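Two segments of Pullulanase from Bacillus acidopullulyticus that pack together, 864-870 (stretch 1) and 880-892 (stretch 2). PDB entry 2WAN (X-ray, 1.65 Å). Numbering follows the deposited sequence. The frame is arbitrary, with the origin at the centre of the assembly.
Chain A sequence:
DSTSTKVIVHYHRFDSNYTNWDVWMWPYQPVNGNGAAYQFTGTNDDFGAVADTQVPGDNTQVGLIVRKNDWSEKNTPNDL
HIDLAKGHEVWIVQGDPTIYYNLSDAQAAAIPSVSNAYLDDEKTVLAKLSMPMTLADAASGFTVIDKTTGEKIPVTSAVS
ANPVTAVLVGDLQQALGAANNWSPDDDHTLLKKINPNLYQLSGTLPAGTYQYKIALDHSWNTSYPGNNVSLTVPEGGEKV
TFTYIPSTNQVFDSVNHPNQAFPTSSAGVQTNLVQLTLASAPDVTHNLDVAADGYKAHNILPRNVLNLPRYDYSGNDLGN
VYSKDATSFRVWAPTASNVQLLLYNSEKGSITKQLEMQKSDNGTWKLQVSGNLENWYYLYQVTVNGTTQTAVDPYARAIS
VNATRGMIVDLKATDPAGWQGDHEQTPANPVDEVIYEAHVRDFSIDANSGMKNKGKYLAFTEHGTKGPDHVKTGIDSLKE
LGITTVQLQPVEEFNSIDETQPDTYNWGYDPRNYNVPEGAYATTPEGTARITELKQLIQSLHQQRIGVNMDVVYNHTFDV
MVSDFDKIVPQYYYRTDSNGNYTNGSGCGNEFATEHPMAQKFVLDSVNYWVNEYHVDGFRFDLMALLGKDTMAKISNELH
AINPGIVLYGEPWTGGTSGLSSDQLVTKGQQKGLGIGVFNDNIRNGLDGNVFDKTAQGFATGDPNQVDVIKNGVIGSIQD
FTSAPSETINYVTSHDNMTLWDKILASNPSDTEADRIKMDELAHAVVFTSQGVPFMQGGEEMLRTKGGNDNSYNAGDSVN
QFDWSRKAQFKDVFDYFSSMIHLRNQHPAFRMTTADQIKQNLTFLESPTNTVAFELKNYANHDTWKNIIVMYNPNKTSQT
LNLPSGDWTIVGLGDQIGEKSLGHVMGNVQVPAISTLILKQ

Stretch 1, residues 864-870: TWKNIIV
Stretch 2 880-892: TLNLPSGDWTIVG

The two segments belong to one chain and meet mainly through side chains, and no hydrogen bond links them; they bury 320 Å² together, and the closest atom pairs are all carbon to carbon. The backbones stay well apart, with the CA atoms of Asn867 and Trp888 9.2 Å from each other and those of Ile869 and Leu883 9.0 Å, so the space between them is that of packed layers rather than of neighbouring strands in a sheet. Stretch 1 runs from an irregular start into a strand at 868-870. Stretch 2 enters on a strand already under way at Thr880, with 880-882 running roughly against 868-870, passes through Pro884, Ser885 and Gly886, and is again strand from about Trp888 on, with Val891 (-119/-16) departing from extended values. Gly886 has phi/psi of 98/178, where a CB would be jammed against the preceding carbonyl oxygen.

Thr864 (phi/psi -84/-6, chi1 p) lies beyond reach of stretch 2. Trp865 makes the first contact. Its backbone is extended at -104/127, its CB points toward stretch 2, and chi1 in m with chi2 at -15° carries the indole to Val891, where CH2 of Trp865 lies 3.9 Å from CG2 of Val891. The methyl approaches the ring obliquely. Val891, chi1 m, itself points toward stretch 1.

Lys866 (-60/-55) takes no part, its side chain fully extended with all four chi angles t. Asn867 returns to an extended backbone (-127/134) and points toward stretch 2 with chi1 m and chi2 -40°. It meets Trp888 through its aliphatic carbon: CB of Asn867 is 3.6 Å from CH2 of Trp888, again oblique to the ring. Its ND2 is hydrogen-bonded elsewhere in the structure.

From here the strand alternates. Ile868 (-121/131, m, t) and Val870 (-123/136, chi1 t) point away, while Ile869 between them (-111/134) points toward stretch 2 and has 95 Å² covered by it, the largest share of any residue in the contact. With chi1 m and chi2 t, Ile869 places CD1 over one face of the Trp888 indole, 3.6 Å from the centroid of the six-membered ring and 18° off its normal, a CH-pi contact; the closest atom pair is CD1 of Ile869 and CH2 of Trp888 at 3.4 Å. The same CD1 of Ile869 lies 3.7 Å from CD of Pro884 (-62/168, toward, C-gamma exo) and 3.9 Å from CD2 of Leu883 (-104/149), whose CB points sideways but whose m, t side chain brings its end nearer. On the other branch, CG2 of Ile869 is 3.9 Å from CD2 of Leu881 (-124/128, toward, chi1 t, chi2 p).

Trp888 (-112/134, chi1 m, chi2 89°) is held within its own stretch by a hydrogen bond from its NE1 to the carbonyl O of Pro884, 3.0 Å long with an N-H...O angle of 157°. This bond joins the indole to the backbone four residues earlier, while its six-membered ring receives the Ile869 methyl.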

# COMPACT_ATOMS: atom_id res chain seq x y z
N THR A 864 31.34 11.02 -14.56
CA THR A 864 32.48 11.41 -15.39
C THR A 864 32.49 12.91 -15.70
O THR A 864 33.44 13.42 -16.31
CB THR A 864 32.54 10.61 -16.70
OG1 THR A 864 31.30 10.75 -17.40
CG2 THR A 864 32.81 9.12 -16.43
N TRP A 865 31.44 13.61 -15.30
CA TRP A 865 31.43 15.08 -15.43
C TRP A 865 31.66 15.72 -14.05
O TRP A 865 30.95 15.41 -13.09
CB TRP A 865 30.10 15.57 -16.02
CG TRP A 865 29.93 15.27 -17.49
CD1 TRP A 865 30.90 14.90 -18.38
CD2 TRP A 865 28.71 15.41 -18.25
NE1 TRP A 865 30.34 14.75 -19.65
CE2 TRP A 865 29.00 15.06 -19.59
CE3 TRP A 865 27.39 15.75 -17.91
CZ2 TRP A 865 28.03 15.07 -20.61
CZ3 TRP A 865 26.42 15.76 -18.92
CH2 TRP A 865 26.74 15.43 -20.25
N LYS A 866 32.65 16.61 -13.96
CA LYS A 866 33.01 17.24 -12.68
C LYS A 866 31.85 18.03 -12.06
O LYS A 866 31.48 17.81 -10.89
CB LYS A 866 34.22 18.18 -12.87
CG LYS A 866 34.66 18.85 -11.58
CD LYS A 866 35.92 19.69 -11.77
CE LYS A 866 36.44 20.20 -10.44
NZ LYS A 866 37.67 21.05 -10.62
N ASN A 867 31.31 18.96 -12.84
CA ASN A 867 30.20 19.78 -12.41
C ASN A 867 29.10 19.70 -13.46
O ASN A 867 29.39 19.79 -14.67
CB ASN A 867 30.65 21.25 -12.27
CG ASN A 867 31.67 21.45 -11.16
OD1 ASN A 867 31.57 20.86 -10.07
ND2 ASN A 867 32.67 22.29 -11.42
N ILE A 868 27.86 19.51 -12.99
CA ILE A 868 26.69 19.57 -13.86
C ILE A 868 25.76 20.65 -13.37
O ILE A 868 25.43 20.72 -12.18
CB ILE A 868 25.93 18.23 -13.90
CG1 ILE A 868 26.90 17.07 -14.23
CG2 ILE A 868 24.74 18.30 -14.90
CD1 ILE A 868 26.27 15.69 -14.21
N ILE A 869 25.32 21.52 -14.28
CA ILE A 869 24.30 22.51 -13.91
C ILE A 869 22.99 22.19 -14.63
O ILE A 869 22.99 21.89 -15.81
CB ILE A 869 24.72 23.97 -14.22
CG1 ILE A 869 25.76 24.42 -13.21
CG2 ILE A 869 23.47 24.92 -14.20
CD1 ILE A 869 26.42 25.77 -13.57
N VAL A 870 21.88 22.22 -13.88
CA VAL A 870 20.55 22.07 -14.47
C VAL A 870 19.73 23.31 -14.08
O VAL A 870 19.77 23.73 -12.92
CB VAL A 870 19.82 20.81 -13.90
CG1 VAL A 870 18.36 20.72 -14.39
CG2 VAL A 870 20.57 19.53 -14.26
N THR A 880 18.10 34.41 -17.81
CA THR A 880 19.55 34.28 -17.79
C THR A 880 20.05 33.74 -16.45
O THR A 880 19.44 33.97 -15.41
CB THR A 880 20.24 35.62 -18.11
OG1 THR A 880 19.91 36.57 -17.09
CG2 THR A 880 19.78 36.14 -19.46
N LEU A 881 21.14 32.99 -16.52
CA LEU A 881 21.76 32.41 -15.34
C LEU A 881 23.22 32.84 -15.24
O LEU A 881 23.98 32.67 -16.19
CB LEU A 881 21.69 30.88 -15.43
CG LEU A 881 22.39 30.15 -14.28
CD1 LEU A 881 21.63 30.34 -12.98
CD2 LEU A 881 22.47 28.66 -14.60
N ASN A 882 23.61 33.36 -14.08
CA ASN A 882 25.01 33.65 -13.79
C ASN A 882 25.74 32.37 -13.48
O ASN A 882 25.24 31.56 -12.70
CB ASN A 882 25.10 34.64 -12.64
CG ASN A 882 24.65 36.03 -13.06
OD1 ASN A 882 25.08 36.52 -14.09
ND2 ASN A 882 23.75 36.63 -12.29
N LEU A 883 26.90 32.18 -14.09
CA LEU A 883 27.61 30.90 -13.94
C LEU A 883 28.79 30.99 -12.98
O LEU A 883 29.42 32.06 -12.86
CB LEU A 883 28.06 30.38 -15.31
CG LEU A 883 26.98 30.10 -16.35
CD1 LEU A 883 27.62 29.86 -17.71
CD2 LEU A 883 26.15 28.90 -15.90
N PRO A 884 29.11 29.87 -12.29
CA PRO A 884 30.39 29.80 -11.59
C PRO A 884 31.55 29.92 -12.57
O PRO A 884 31.36 29.78 -13.79
CB PRO A 884 30.38 28.41 -10.95
CG PRO A 884 28.91 28.01 -10.91
CD PRO A 884 28.35 28.62 -12.17
N SER A 885 32.76 30.11 -12.04
CA SER A 885 33.95 30.32 -12.86
C SER A 885 34.21 29.20 -13.86
O SER A 885 33.76 28.06 -13.67
CB SER A 885 35.19 30.50 -11.96
OG SER A 885 35.44 29.31 -11.23
N GLY A 886 34.93 29.54 -14.93
CA GLY A 886 35.42 28.55 -15.87
C GLY A 886 34.57 28.38 -17.11
O GLY A 886 33.54 29.05 -17.28
N ASP A 887 35.05 27.51 -17.99
CA ASP A 887 34.37 27.19 -19.25
C ASP A 887 33.26 26.17 -19.01
O ASP A 887 33.49 25.12 -18.40
CB ASP A 887 35.38 26.63 -20.25
CG ASP A 887 34.76 26.44 -21.64
OD1 ASP A 887 34.63 25.29 -22.08
OD2 ASP A 887 34.37 27.45 -22.26
N TRP A 888 32.07 26.49 -19.52
CA TRP A 888 30.92 25.58 -19.46
C TRP A 888 30.52 25.06 -20.84
O TRP A 888 30.45 25.81 -21.81
CB TRP A 888 29.72 26.24 -18.76
CG TRP A 888 29.99 26.46 -17.32
CD1 TRP A 888 30.58 27.56 -16.75
CD2 TRP A 888 29.73 25.54 -16.25
NE1 TRP A 888 30.70 27.38 -15.39
CE2 TRP A 888 30.18 26.15 -15.05
CE3 TRP A 888 29.14 24.26 -16.19
CZ2 TRP A 888 30.07 25.53 -13.80
CZ3 TRP A 888 29.03 23.64 -14.95
CH2 TRP A 888 29.50 24.27 -13.77
N THR A 889 30.29 23.75 -20.91
CA THR A 889 29.82 23.11 -22.13
C THR A 889 28.31 22.95 -22.06
O THR A 889 27.80 22.34 -21.12
CB THR A 889 30.48 21.71 -22.31
OG1 THR A 889 31.90 21.86 -22.36
CG2 THR A 889 30.01 21.06 -23.62
N ILE A 890 27.58 23.49 -23.04
CA ILE A 890 26.13 23.31 -23.10
C ILE A 890 25.85 21.92 -23.65
O ILE A 890 26.35 21.57 -24.71
CB ILE A 890 25.46 24.38 -24.03
CG1 ILE A 890 25.78 25.79 -23.52
CG2 ILE A 890 23.95 24.12 -24.11
CD1 ILE A 890 25.57 26.89 -24.60
N VAL A 891 25.09 21.12 -22.91
CA VAL A 891 24.70 19.78 -23.40
C VAL A 891 23.17 19.61 -23.53
O VAL A 891 22.69 18.70 -24.19
CB VAL A 891 25.34 18.62 -22.55
CG1 VAL A 891 26.85 18.67 -22.66
CG2 VAL A 891 24.90 18.71 -21.09
N GLY A 892 22.41 20.51 -22.90
CA GLY A 892 20.95 20.51 -23.02
C GLY A 892 20.49 21.94 -23.20
O GLY A 892 20.69 22.80 -22.33